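Local coordinates for invasion protein InvA (Salmonella enterica, PDB 2X49), which is an inner-membrane protein of the type III secretion export apparatus, involved in invasion of the intestinal epithelium, and is represented here by its C-terminal domain, at residues F36-V41 / R188-R192; E179-L184 / V211-V215; E128-C132 / H287-V291; G1-T5 / E143-E149. The contacts are given in a common frame with arbitrary orientation. Numbering follows the deposited sequence.

In the fold
Interactions 1, 2 and 4 lie in one helical region, while interaction 3 is the most buried and the nearest to the centre of the chain. Helix 174-185 connects the first two: it supplies residues 179-184 to the apolar packing of interaction 2, and the loop that follows it, 188-192, donates hydrogen bonds to backbone carbonyls at the end of helix 27-39 in interaction 1. Val41 meets Phe145 of interaction 4, a peripheral contact built on helix N-termini and a probable tag remnant. Interaction 3 instead gathers charges beside helix 125-139; Tyr130 from that helix binds Asp38, and Lys288 O receives a weak hydrogen bond from Arg188, linking it to interaction 1.

Interaction 1: residues F36-V41 / R188-R192; sequences FIDYGV and RVSVR
Arg192 lays its guanidinium over one face of the Phe36 ring, CZ 4.8 Å from the ring centroid and 15° off its normal, a cation-pi contact made with Phe36 chi1 t and Arg192 chi1 to chi3 t, t, m. The same group binds the last turn of helix 27-39 edge-on: Arg192 NH2 donates to Phe36 O (3.0 Å) and Arg192 NE to Ile37 O (3.0 Å). Val191 N donates to Tyr39 O at 2.9 Å. Tyr39 CA lies 4.1 Å from Ser190 CA. Gly40 leaves the helix at phi/psi 84/11; a CB there would clash with Arg192 N. In the irregular loop, Ser190 OG accepts from Arg192 N (3.1 Å), an ST turn. One water donates to Ile37 O and hydrogen-bonds Ser190 OG; another donates to Gly40 O and Val191 O. Val41 CG1 touches Val191 CG2 at 3.6 Å. Loop donors, one of them cationic, thus meet carbonyl oxygens at the end of helix 27-39, where positive charge is electrostatically favourable.

Interaction 2: residues E179-L184 / V211-V215; sequences EVLQRL and VINLV
Two helical segments, 179-184 and 211-215, cross at -61° with their axes 9.9 Å apart at closest approach, and small branched side chains set the fit. Val215 (chi1 t) is the main bump, with its CA-to-CB bond pointing toward the other segment. It enters the hollow between Val180, Arg183 and Leu184: Val215 CG2 lies 4.0 Å from Val180 CA and 3.9 Å from Arg183 CB, while Val215 CG1 lies 4.1 Å from Leu184 CD2. The nearest CA atoms, Val180 and Val215, are 5.8 Å apart. In return Val180 (chi1 t) sends CG2 among Val211 CG2 (4.4 Å), Leu214 CD2 (3.8 Å) and Val215 CG2 (4.2 Å), residues spaced i, i+3, i+4. At the solvent side, extended Arg183 covers Val211 and Ile212, with NH1 3.4 Å from Ile212 CD1, which lies over one guanidinium face. No hydrogen bond crosses this helix-helix packing. Helix 194-204 is shared by both partners, touching Leu181 from one and Leu214 from the other, while Leu184 also reaches Ile218 further along helix 211-221.

Interaction 3: residues E128-C132 / H287-V291; sequences ELYHC and HKDLV
Lys288 and His131 bury the most surface here, and their side chains meet end to end. Lys288 sits in the 3-10 segment 287-289; its CB points toward helix 125-139, and chi angles p, t, t, p carry NZ to the helix. There Lys288 NZ donates to His131 ND1 at 2.6 Å, a short hydrogen bond received at the edge of the imidazole. His131 has chi1 t and also directs its CB at the opposing segment. The nearest CA atoms, those of Cys132 and Lys288, stand 8.0 Å apart, so the contact is bridged by long side chains. One turn before Cys132, Glu128 (chi1 t, chi2 p) turns its carboxylate to the same amine: OE1 and OE2 are each 3.2 Å from Lys288 NZ, weak hydrogen bonds within a salt bridge. Asp289 OD2 adds a further weak one to Lys288 NZ at 3.3 Å. Along the lysine stem, Cys132 SG packs 3.8 Å from Lys288 CE, and a mercury ion lies about 2 Å from the Cys132 side chain, consistent with the affinity of thiols for mercury. Glu128, Lys288 and Asp289 form a buried salt-bridge network, extended by Arg79 and Arg123, each bridged to both carboxylates, that ties helix 125-139 to the 3-10 turn before strand 291-294 of the parallel sheet. The two carboxylates only partly offset three positive side chains brought close together, and because ND1 accepts from Lys288, His131 carries no proton on that nitrogen.

Interaction 4: residues G1-T5 / E143-E149; sequences GSHMT and EYFGIQE
Hydrogen bonding centres on Ser2 and Glu149. Ser2 OG donates to Glu149 OE2 at a very short 2.4 Å and accepts from Met4 N at 3.0 Å, which makes Ser2 the N-cap of helix 3-6. The other oxygen, Glu149 OE1, takes the Gly146 N proton at 2.8 Å; chi1 m and chi2 p fold the glutamate back onto the start of its own helix, 147-158. A water accepts from Ser2 N (2.7 Å), donates to Glu149 OE2 (2.6 Å) and hydrogen-bonds Thr5 OG1 (2.6 Å). A weaker polar contact, CA-H...O, joins Tyr144 CA to Met4 O at 3.5 Å, and the CA atoms of these residues are 5.0 Å apart. Van der Waals packing belongs mostly to Met4, whose m, m side chain lies against the irregular run 143-146: CE is 3.6 Å from Glu143 O and 3.7 Å from Phe145 N. Ser2 CB meets Gln148 CB at 3.5 Å, and Thr5 CG2 meets Tyr144 O at 3.5 Å. Phe145 turns from this contact to pack on Leu181 of helix 174-185. Gly1 to Met4 precede the natural sequence, probably the remnant of a cleaved tag, so most of this packing involves non-native residues. Two helix N-termini meet here: a serine N-cap on one, and on the other a glutamate binding the N-cap amide three residues before it, the N3-to-N-cap half of a capping box.

Interaction 1: residues F36-V41 / R188-R192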
loop_
_atom_site.group_PDB
_atom_site.type_symbol
_atom_site.label_atom_id
_atom_site.label_comp_id
_atom_site.label_asym_id
_atom_site.label_seq_id
_atom_site.Cartn_x
_atom_site.Cartn_y
_atom_site.Cartn_z
ATOM N N PHE A 36 7.303 8.786 -7.542
ATOM C CA PHE A 36 8.803 8.719 -7.454
ATOM C C PHE A 36 9.286 9.211 -6.088
ATOM O O PHE A 36 10.144 8.606 -5.414
ATOM C CB PHE A 36 9.461 9.452 -8.587
ATOM C CG PHE A 36 10.943 9.383 -8.549
ATOM C CD1 PHE A 36 11.560 8.168 -8.532
ATOM C CD2 PHE A 36 11.692 10.523 -8.543
ATOM C CE1 PHE A 36 12.922 8.081 -8.499
ATOM C CE2 PHE A 36 13.060 10.455 -8.485
ATOM C CZ PHE A 36 13.655 9.218 -8.458
ATOM N N ILE A 37 8.691 10.291 -5.659
ATOM C CA ILE A 37 9.041 10.875 -4.338
ATOM C C ILE A 37 8.722 9.905 -3.236
ATOM O O ILE A 37 9.516 9.634 -2.336
ATOM C CB ILE A 37 8.355 12.220 -4.114
ATOM C CG1 ILE A 37 9.030 13.253 -5.015
ATOM C CG2 ILE A 37 8.581 12.717 -2.689
ATOM C CD1 ILE A 37 8.280 14.575 -5.216
ATOM N N ASP A 38 7.538 9.337 -3.366
ATOM C CA ASP A 38 6.896 8.563 -2.277
ATOM C C ASP A 38 7.478 7.163 -2.136
ATOM O O ASP A 38 7.545 6.613 -1.038
ATOM C CB ASP A 38 5.377 8.474 -2.376
ATOM C CG ASP A 38 4.659 9.787 -2.089
ATOM O OD1 ASP A 38 5.278 10.762 -1.600
ATOM O OD2 ASP A 38 3.424 9.754 -2.324
ATOM N N TYR A 39 7.855 6.584 -3.257
ATOM C CA TYR A 39 8.262 5.163 -3.313
ATOM C C TYR A 39 9.665 4.893 -3.850
ATOM O O TYR A 39 10.201 3.771 -3.669
ATOM C CB TYR A 39 7.231 4.337 -4.113
ATOM C CG TYR A 39 5.904 4.279 -3.427
ATOM C CD1 TYR A 39 5.696 3.471 -2.316
ATOM C CD2 TYR A 39 4.871 5.112 -3.831
ATOM C CE1 TYR A 39 4.511 3.471 -1.644
ATOM C CE2 TYR A 39 3.642 5.111 -3.155
ATOM C CZ TYR A 39 3.471 4.279 -2.090
ATOM O OH TYR A 39 2.280 4.313 -1.438
ATOM N N GLY A 40 10.251 5.866 -4.504
ATOM C CA GLY A 40 11.624 5.777 -4.976
ATOM C C GLY A 40 11.838 5.086 -6.288
ATOM O O GLY A 40 12.972 4.800 -6.674
ATOM N N VAL A 41 10.745 4.837 -6.965
ATOM C CA VAL A 41 10.808 4.235 -8.317
ATOM C C VAL A 41 9.917 4.973 -9.293
ATOM O O VAL A 41 8.987 5.698 -8.944
ATOM C CB VAL A 41 10.528 2.722 -8.312
ATOM C CG1 VAL A 41 11.533 1.979 -7.350
ATOM C CG2 VAL A 41 9.104 2.480 -7.891
ATOM N N ARG A 188 3.754 -1.680 -0.006
ATOM C CA ARG A 188 3.652 -0.214 0.151
ATOM C C ARG A 188 4.779 0.407 0.984
ATOM O O ARG A 188 4.657 1.444 1.651
ATOM C CB ARG A 188 2.245 0.140 0.692
ATOM C CG ARG A 188 1.382 0.579 -0.425
ATOM C CD ARG A 188 -0.087 0.156 -0.321
ATOM N NE ARG A 188 -0.667 0.904 0.721
ATOM C CZ ARG A 188 -1.794 0.624 1.349
ATOM N NH1 ARG A 188 -2.470 -0.481 1.112
ATOM N NH2 ARG A 188 -2.200 1.467 2.276
ATOM N N VAL A 189 5.897 -0.295 0.995
ATOM C CA VAL A 189 7.138 0.201 1.654
ATOM C C VAL A 189 8.038 0.875 0.625
ATOM O O VAL A 189 8.324 0.294 -0.454
ATOM C CB VAL A 189 7.897 -0.943 2.333
ATOM C CG1 VAL A 189 9.175 -0.395 2.943
ATOM C CG2 VAL A 189 6.973 -1.597 3.350
ATOM N N SER A 190 8.419 2.121 0.886
ATOM C CA SER A 190 9.259 2.872 -0.033
ATOM C C SER A 190 10.672 2.332 -0.099
ATOM O O SER A 190 11.208 1.861 0.917
ATOM C CB SER A 190 9.354 4.373 0.387
ATOM O OG SER A 190 10.213 5.128 -0.409
ATOM N N VAL A 191 11.257 2.444 -1.266
ATOM C CA VAL A 191 12.677 2.090 -1.476
ATOM C C VAL A 191 13.564 3.281 -1.744
ATOM O O VAL A 191 14.691 3.166 -2.233
ATOM C CB VAL A 191 12.875 0.992 -2.514
ATOM C CG1 VAL A 191 12.182 -0.294 -2.029
ATOM C CG2 VAL A 191 12.407 1.400 -3.918
ATOM N N ARG A 192 13.031 4.454 -1.444
ATOM C CA ARG A 192 13.811 5.693 -1.582
ATOM C C ARG A 192 15.128 5.697 -0.797
ATOM O O ARG A 192 16.126 6.197 -1.270
ATOM C CB ARG A 192 12.992 6.933 -1.185
ATOM C CG ARG A 192 13.787 8.205 -1.348
ATOM C CD ARG A 192 12.893 9.425 -1.453
ATOM N NE ARG A 192 12.441 9.610 -2.833
ATOM C CZ ARG A 192 13.208 10.035 -3.817
ATOM N NH1 ARG A 192 14.455 10.399 -3.562
ATOM N NH2 ARG A 192 12.729 10.135 -5.061
HETATM O O HOH W 1 10.200 7.984 0.104
HETATM O O HOH W 2 15.299 4.709 -4.576
#

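Interaction 2: residues E179-L184 / V211-V215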
loop_
_atom_site.group_PDB
_atom_site.type_symbol
_atom_site.label_atom_id
_atom_site.label_comp_id
_atom_site.label_asym_id
_atom_site.label_seq_id
_atom_site.Cartn_x
_atom_site.Cartn_y
_atom_site.Cartn_z
ATOM N N GLU A 179 14.427 -8.755 -6.156
ATOM C CA GLU A 179 13.351 -9.463 -5.467
ATOM C C GLU A 179 12.962 -8.866 -4.130
ATOM O O GLU A 179 11.781 -8.676 -3.799
ATOM C CB GLU A 179 13.632 -10.968 -5.323
ATOM C CG GLU A 179 13.562 -11.650 -6.617
ATOM C CD GLU A 179 14.164 -13.040 -6.609
ATOM O OE1 GLU A 179 14.614 -13.505 -5.535
ATOM O OE2 GLU A 179 14.203 -13.668 -7.701
ATOM N N VAL A 180 13.976 -8.532 -3.347
ATOM C CA VAL A 180 13.793 -7.825 -2.054
ATOM C C VAL A 180 13.018 -6.499 -2.245
ATOM O O VAL A 180 11.997 -6.192 -1.614
ATOM C CB VAL A 180 15.097 -7.584 -1.329
ATOM C CG1 VAL A 180 14.896 -6.668 -0.144
ATOM C CG2 VAL A 180 15.665 -8.931 -0.893
ATOM N N LEU A 181 13.463 -5.744 -3.199
ATOM C CA LEU A 181 12.869 -4.410 -3.463
ATOM C C LEU A 181 11.405 -4.526 -3.894
ATOM O O LEU A 181 10.543 -3.750 -3.448
ATOM C CB LEU A 181 13.713 -3.646 -4.503
ATOM C CG LEU A 181 15.169 -3.242 -4.143
ATOM C CD1 LEU A 181 15.844 -2.279 -5.170
ATOM C CD2 LEU A 181 15.226 -2.581 -2.777
ATOM N N GLN A 182 11.122 -5.464 -4.824
ATOM C CA GLN A 182 9.747 -5.700 -5.287
ATOM C C GLN A 182 8.826 -6.084 -4.145
ATOM O O GLN A 182 7.675 -5.652 -4.073
ATOM C CB GLN A 182 9.671 -6.786 -6.391
ATOM C CG GLN A 182 10.162 -6.424 -7.712
ATOM C CD GLN A 182 10.118 -7.626 -8.636
ATOM O OE1 GLN A 182 10.365 -8.758 -8.198
ATOM N NE2 GLN A 182 9.811 -7.407 -9.917
ATOM N N ARG A 183 9.363 -6.922 -3.260
ATOM C CA ARG A 183 8.572 -7.414 -2.136
ATOM C C ARG A 183 8.280 -6.328 -1.126
ATOM O O ARG A 183 7.218 -6.290 -0.520
ATOM C CB ARG A 183 9.151 -8.703 -1.553
ATOM C CG ARG A 183 8.981 -9.904 -2.501
ATOM C CD ARG A 183 9.771 -11.157 -2.063
ATOM N NE ARG A 183 9.606 -12.268 -3.037
ATOM C CZ ARG A 183 8.510 -13.004 -3.124
ATOM N NH1 ARG A 183 7.526 -12.816 -2.278
ATOM N NH2 ARG A 183 8.398 -13.957 -4.039
ATOM N N LEU A 184 9.195 -5.379 -0.996
ATOM C CA LEU A 184 8.983 -4.190 -0.118
ATOM C C LEU A 184 7.891 -3.294 -0.738
ATOM O O LEU A 184 6.871 -3.022 -0.124
ATOM C CB LEU A 184 10.269 -3.407 0.107
ATOM C CG LEU A 184 11.318 -4.151 0.908
ATOM C CD1 LEU A 184 12.609 -3.323 0.856
ATOM C CD2 LEU A 184 10.786 -4.406 2.331
ATOM N N VAL A 211 14.479 -15.902 0.500
ATOM C CA VAL A 211 14.107 -14.516 0.191
ATOM C C VAL A 211 13.004 -13.944 1.080
ATOM O O VAL A 211 13.010 -12.762 1.394
ATOM C CB VAL A 211 13.729 -14.311 -1.307
ATOM C CG1 VAL A 211 12.404 -14.939 -1.636
ATOM C CG2 VAL A 211 13.690 -12.848 -1.603
ATOM N N ILE A 212 12.079 -14.791 1.475
ATOM C CA ILE A 212 10.904 -14.320 2.271
ATOM C C ILE A 212 11.406 -13.880 3.629
ATOM O O ILE A 212 11.124 -12.783 4.137
ATOM C CB ILE A 212 9.860 -15.364 2.443
ATOM C CG1 ILE A 212 9.254 -15.690 1.090
ATOM C CG2 ILE A 212 8.727 -14.894 3.355
ATOM C CD1 ILE A 212 8.980 -14.516 0.309
ATOM N N ASN A 213 12.180 -14.779 4.179
ATOM C CA ASN A 213 12.778 -14.551 5.489
ATOM C C ASN A 213 13.632 -13.287 5.443
ATOM O O ASN A 213 13.582 -12.464 6.299
ATOM C CB ASN A 213 13.596 -15.764 5.966
ATOM C CG ASN A 213 12.725 -16.945 6.333
ATOM O OD1 ASN A 213 11.504 -16.838 6.382
ATOM N ND2 ASN A 213 13.358 -18.092 6.596
ATOM N N LEU A 214 14.460 -13.167 4.409
ATOM C CA LEU A 214 15.348 -12.003 4.256
ATOM C C LEU A 214 14.557 -10.691 4.250
ATOM O O LEU A 214 14.949 -9.682 4.876
ATOM C CB LEU A 214 16.228 -12.129 2.973
ATOM C CG LEU A 214 17.198 -10.988 2.680
ATOM C CD1 LEU A 214 18.192 -10.848 3.839
ATOM C CD2 LEU A 214 17.891 -11.127 1.302
ATOM N N VAL A 215 13.481 -10.681 3.482
ATOM C CA VAL A 215 12.624 -9.499 3.398
ATOM C C VAL A 215 12.121 -9.072 4.771
ATOM O O VAL A 215 12.125 -7.900 5.100
ATOM C CB VAL A 215 11.412 -9.657 2.413
ATOM C CG1 VAL A 215 10.439 -8.509 2.628
ATOM C CG2 VAL A 215 11.931 -9.628 1.008
#

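Interaction 3: residues E128-C132 / H287-V291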
loop_
_atom_site.group_PDB
_atom_site.type_symbol
_atom_site.label_atom_id
_atom_site.label_comp_id
_atom_site.label_asym_id
_atom_site.label_seq_id
_atom_site.Cartn_x
_atom_site.Cartn_y
_atom_site.Cartn_z
ATOM N N GLU A 128 -7.138 12.269 -2.896
ATOM C CA GLU A 128 -7.703 10.932 -2.694
ATOM C C GLU A 128 -7.428 10.064 -3.945
ATOM O O GLU A 128 -7.051 8.915 -3.845
ATOM C CB GLU A 128 -9.207 10.987 -2.368
ATOM C CG GLU A 128 -9.859 9.607 -2.313
ATOM C CD GLU A 128 -9.494 8.787 -1.074
ATOM O OE1 GLU A 128 -8.659 9.223 -0.240
ATOM O OE2 GLU A 128 -10.058 7.680 -0.947
ATOM N N LEU A 129 -7.551 10.656 -5.108
ATOM C CA LEU A 129 -7.392 9.912 -6.366
ATOM C C LEU A 129 -5.944 9.439 -6.483
ATOM O O LEU A 129 -5.668 8.301 -6.787
ATOM C CB LEU A 129 -7.719 10.781 -7.572
ATOM C CG LEU A 129 -7.450 10.121 -8.953
ATOM C CD1 LEU A 129 -8.144 8.793 -9.102
ATOM C CD2 LEU A 129 -7.857 11.075 -10.043
ATOM N N TYR A 130 -5.046 10.334 -6.127
ATOM C CA TYR A 130 -3.612 9.969 -6.105
ATOM C C TYR A 130 -3.364 8.815 -5.132
ATOM O O TYR A 130 -2.674 7.818 -5.462
ATOM C CB TYR A 130 -2.719 11.138 -5.692
ATOM C CG TYR A 130 -1.307 10.627 -5.422
ATOM C CD1 TYR A 130 -0.506 10.256 -6.456
ATOM C CD2 TYR A 130 -0.801 10.539 -4.154
ATOM C CE1 TYR A 130 0.756 9.742 -6.242
ATOM C CE2 TYR A 130 0.470 10.035 -3.920
ATOM C CZ TYR A 130 1.249 9.650 -4.977
ATOM O OH TYR A 130 2.547 9.139 -4.780
ATOM N N HIS A 131 -3.930 8.895 -3.940
ATOM C CA HIS A 131 -3.751 7.798 -2.952
ATOM C C HIS A 131 -4.261 6.467 -3.475
ATOM O O HIS A 131 -3.580 5.430 -3.401
ATOM C CB HIS A 131 -4.401 8.131 -1.611
ATOM C CG HIS A 131 -4.074 7.170 -0.505
ATOM N ND1 HIS A 131 -4.870 6.535 0.378
ATOM C CD2 HIS A 131 -2.785 6.789 -0.202
ATOM C CE1 HIS A 131 -4.059 5.789 1.202
ATOM N NE2 HIS A 131 -2.802 5.975 0.842
ATOM N N CYS A 132 -5.454 6.480 -4.032
ATOM C CA CYS A 132 -6.076 5.272 -4.610
ATOM C C CYS A 132 -5.137 4.658 -5.649
ATOM O O CYS A 132 -4.869 3.435 -5.661
ATOM C CB CYS A 132 -7.382 5.599 -5.317
ATOM S SG CYS A 132 -8.728 5.806 -4.155
ATOM N N HIS A 287 -10.086 0.454 4.010
ATOM C CA HIS A 287 -8.936 -0.415 4.306
ATOM C C HIS A 287 -7.600 0.174 3.954
ATOM O O HIS A 287 -6.636 -0.084 4.681
ATOM C CB HIS A 287 -9.092 -1.800 3.654
ATOM C CG HIS A 287 -10.328 -2.503 4.100
ATOM N ND1 HIS A 287 -10.828 -3.625 3.467
ATOM C CD2 HIS A 287 -11.202 -2.198 5.088
ATOM C CE1 HIS A 287 -11.952 -3.988 4.065
ATOM N NE2 HIS A 287 -12.201 -3.138 5.050
ATOM N N LYS A 288 -7.530 0.959 2.871
ATOM C CA LYS A 288 -6.230 1.539 2.461
ATOM C C LYS A 288 -5.718 2.528 3.473
ATOM O O LYS A 288 -4.550 2.877 3.454
ATOM C CB LYS A 288 -6.243 2.228 1.097
ATOM C CG LYS A 288 -7.187 3.337 0.972
ATOM C CD LYS A 288 -7.105 4.017 -0.425
ATOM C CE LYS A 288 -8.038 5.202 -0.514
ATOM N NZ LYS A 288 -7.454 6.315 0.283
ATOM N N ASP A 289 -6.606 2.955 4.363
ATOM C CA ASP A 289 -6.309 4.013 5.367
ATOM C C ASP A 289 -6.070 3.446 6.755
ATOM O O ASP A 289 -5.920 4.185 7.776
ATOM C CB ASP A 289 -7.426 5.072 5.380
ATOM C CG ASP A 289 -7.481 5.886 4.061
ATOM O OD1 ASP A 289 -6.470 6.530 3.683
ATOM O OD2 ASP A 289 -8.546 5.890 3.396
ATOM N N LEU A 290 -6.073 2.137 6.800
ATOM C CA LEU A 290 -5.824 1.327 8.018
ATOM C C LEU A 290 -4.584 0.502 7.905
ATOM O O LEU A 290 -4.089 0.268 6.829
ATOM C CB LEU A 290 -6.988 0.359 8.260
ATOM C CG LEU A 290 -8.328 0.968 8.658
ATOM C CD1 LEU A 290 -9.499 -0.044 8.714
ATOM C CD2 LEU A 290 -8.268 1.783 9.965
ATOM N N VAL A 291 -4.128 0.016 9.053
ATOM C CA VAL A 291 -3.207 -1.130 9.058
ATOM C C VAL A 291 -3.684 -2.144 10.051
ATOM O O VAL A 291 -4.332 -1.829 11.060
ATOM C CB VAL A 291 -1.744 -0.729 9.360
ATOM C CG1 VAL A 291 -1.179 0.175 8.198
ATOM C CG2 VAL A 291 -1.632 -0.056 10.726
#

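Interaction 4: residues G1-T5 / E143-E149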
loop_
_atom_site.group_PDB
_atom_site.type_symbol
_atom_site.label_atom_id
_atom_site.label_comp_id
_atom_site.label_asym_id
_atom_site.label_seq_id
_atom_site.Cartn_x
_atom_site.Cartn_y
_atom_site.Cartn_z
ATOM N N GLY A 1 15.817 4.970 -18.392
ATOM C CA GLY A 1 14.694 4.017 -18.540
ATOM C C GLY A 1 15.121 2.722 -19.179
ATOM O O GLY A 1 16.109 2.613 -19.918
ATOM N N SER A 2 14.362 1.720 -18.808
ATOM C CA SER A 2 14.422 0.421 -19.441
ATOM C C SER A 2 13.066 0.072 -19.975
ATOM O O SER A 2 12.084 0.772 -19.785
ATOM C CB SER A 2 14.850 -0.683 -18.475
ATOM O OG SER A 2 13.712 -1.318 -17.902
ATOM N N HIS A 3 13.075 -1.059 -20.643
ATOM C CA HIS A 3 11.888 -1.581 -21.333
ATOM C C HIS A 3 10.728 -1.761 -20.360
ATOM O O HIS A 3 9.540 -1.654 -20.711
ATOM C CB HIS A 3 12.187 -2.902 -22.061
ATOM C CG HIS A 3 12.609 -4.022 -21.158
ATOM N ND1 HIS A 3 13.918 -4.211 -20.774
ATOM C CD2 HIS A 3 11.893 -4.992 -20.541
ATOM C CE1 HIS A 3 13.995 -5.267 -19.978
ATOM N NE2 HIS A 3 12.775 -5.749 -19.812
ATOM N N MET A 4 11.105 -2.000 -19.120
ATOM C CA MET A 4 10.123 -2.340 -18.063
ATOM C C MET A 4 9.090 -1.258 -17.900
ATOM O O MET A 4 7.938 -1.501 -17.534
ATOM C CB MET A 4 10.795 -2.534 -16.702
ATOM C CG MET A 4 11.516 -3.843 -16.516
ATOM S SD MET A 4 10.452 -5.294 -16.497
ATOM C CE MET A 4 8.882 -4.637 -15.947
ATOM N N THR A 5 9.553 -0.048 -18.140
ATOM C CA THR A 5 8.712 1.150 -18.032
ATOM C C THR A 5 8.287 1.609 -19.416
ATOM O O THR A 5 7.128 1.926 -19.662
ATOM C CB THR A 5 9.400 2.335 -17.271
ATOM O OG1 THR A 5 10.740 2.512 -17.717
ATOM C CG2 THR A 5 9.401 2.095 -15.744
ATOM N N GLU A 143 4.802 -5.172 -12.551
ATOM C CA GLU A 143 4.387 -4.855 -13.930
ATOM C C GLU A 143 5.314 -3.874 -14.590
ATOM O O GLU A 143 5.386 -3.850 -15.831
ATOM C CB GLU A 143 2.920 -4.340 -14.021
ATOM C CG GLU A 143 1.857 -5.382 -13.620
ATOM C CD GLU A 143 1.656 -6.490 -14.649
ATOM O OE1 GLU A 143 2.148 -6.377 -15.803
ATOM O OE2 GLU A 143 0.967 -7.476 -14.298
ATOM N N TYR A 144 6.026 -3.103 -13.777
ATOM C CA TYR A 144 6.871 -1.958 -14.272
ATOM C C TYR A 144 8.241 -1.783 -13.621
ATOM O O TYR A 144 8.954 -0.813 -13.839
ATOM C CB TYR A 144 6.076 -0.611 -14.229
ATOM C CG TYR A 144 5.633 -0.237 -12.868
ATOM C CD1 TYR A 144 6.508 0.368 -11.967
ATOM C CD2 TYR A 144 4.384 -0.597 -12.402
ATOM C CE1 TYR A 144 6.140 0.629 -10.679
ATOM C CE2 TYR A 144 3.991 -0.319 -11.154
ATOM C CZ TYR A 144 4.861 0.274 -10.263
ATOM O OH TYR A 144 4.529 0.490 -8.960
ATOM N N PHE A 145 8.600 -2.734 -12.787
ATOM C CA PHE A 145 9.894 -2.689 -12.027
ATOM C C PHE A 145 10.545 -4.061 -11.935
ATOM O O PHE A 145 9.909 -5.036 -11.534
ATOM C CB PHE A 145 9.637 -2.157 -10.608
ATOM C CG PHE A 145 10.870 -2.041 -9.772
ATOM C CD1 PHE A 145 11.623 -0.881 -9.776
ATOM C CD2 PHE A 145 11.296 -3.122 -8.986
ATOM C CE1 PHE A 145 12.795 -0.801 -8.992
ATOM C CE2 PHE A 145 12.471 -3.038 -8.246
ATOM C CZ PHE A 145 13.213 -1.890 -8.258
ATOM N N GLY A 146 11.826 -4.086 -12.268
ATOM C CA GLY A 146 12.664 -5.326 -12.240
ATOM C C GLY A 146 14.153 -5.122 -12.138
ATOM O O GLY A 146 14.639 -4.155 -11.593
ATOM N N ILE A 147 14.881 -6.041 -12.739
ATOM C CA ILE A 147 16.340 -6.078 -12.580
ATOM C C ILE A 147 17.026 -4.866 -13.177
ATOM O O ILE A 147 18.029 -4.374 -12.672
ATOM C CB ILE A 147 16.965 -7.351 -13.237
ATOM C CG1 ILE A 147 16.569 -8.582 -12.445
ATOM C CG2 ILE A 147 18.444 -7.206 -13.307
ATOM C CD1 ILE A 147 17.104 -8.581 -11.034
ATOM N N GLN A 148 16.497 -4.412 -14.298
ATOM C CA GLN A 148 17.114 -3.275 -14.999
ATOM C C GLN A 148 17.014 -2.038 -14.136
ATOM O O GLN A 148 17.971 -1.290 -14.005
ATOM C CB GLN A 148 16.544 -3.006 -16.412
ATOM C CG GLN A 148 16.909 -4.061 -17.432
ATOM C CD GLN A 148 18.345 -4.525 -17.357
ATOM O OE1 GLN A 148 18.602 -5.648 -16.924
ATOM N NE2 GLN A 148 19.290 -3.699 -17.826
ATOM N N GLU A 149 15.843 -1.854 -13.518
ATOM C CA GLU A 149 15.618 -0.698 -12.628
ATOM C C GLU A 149 16.481 -0.818 -11.377
ATOM O O GLU A 149 17.096 0.140 -10.895
ATOM C CB GLU A 149 14.158 -0.583 -12.256
ATOM C CG GLU A 149 13.258 -0.126 -13.369
ATOM C CD GLU A 149 13.053 -1.145 -14.488
ATOM O OE1 GLU A 149 12.950 -2.381 -14.211
ATOM O OE2 GLU A 149 12.982 -0.697 -15.654
HETATM O O HOH W 3 12.919 1.728 -16.525
#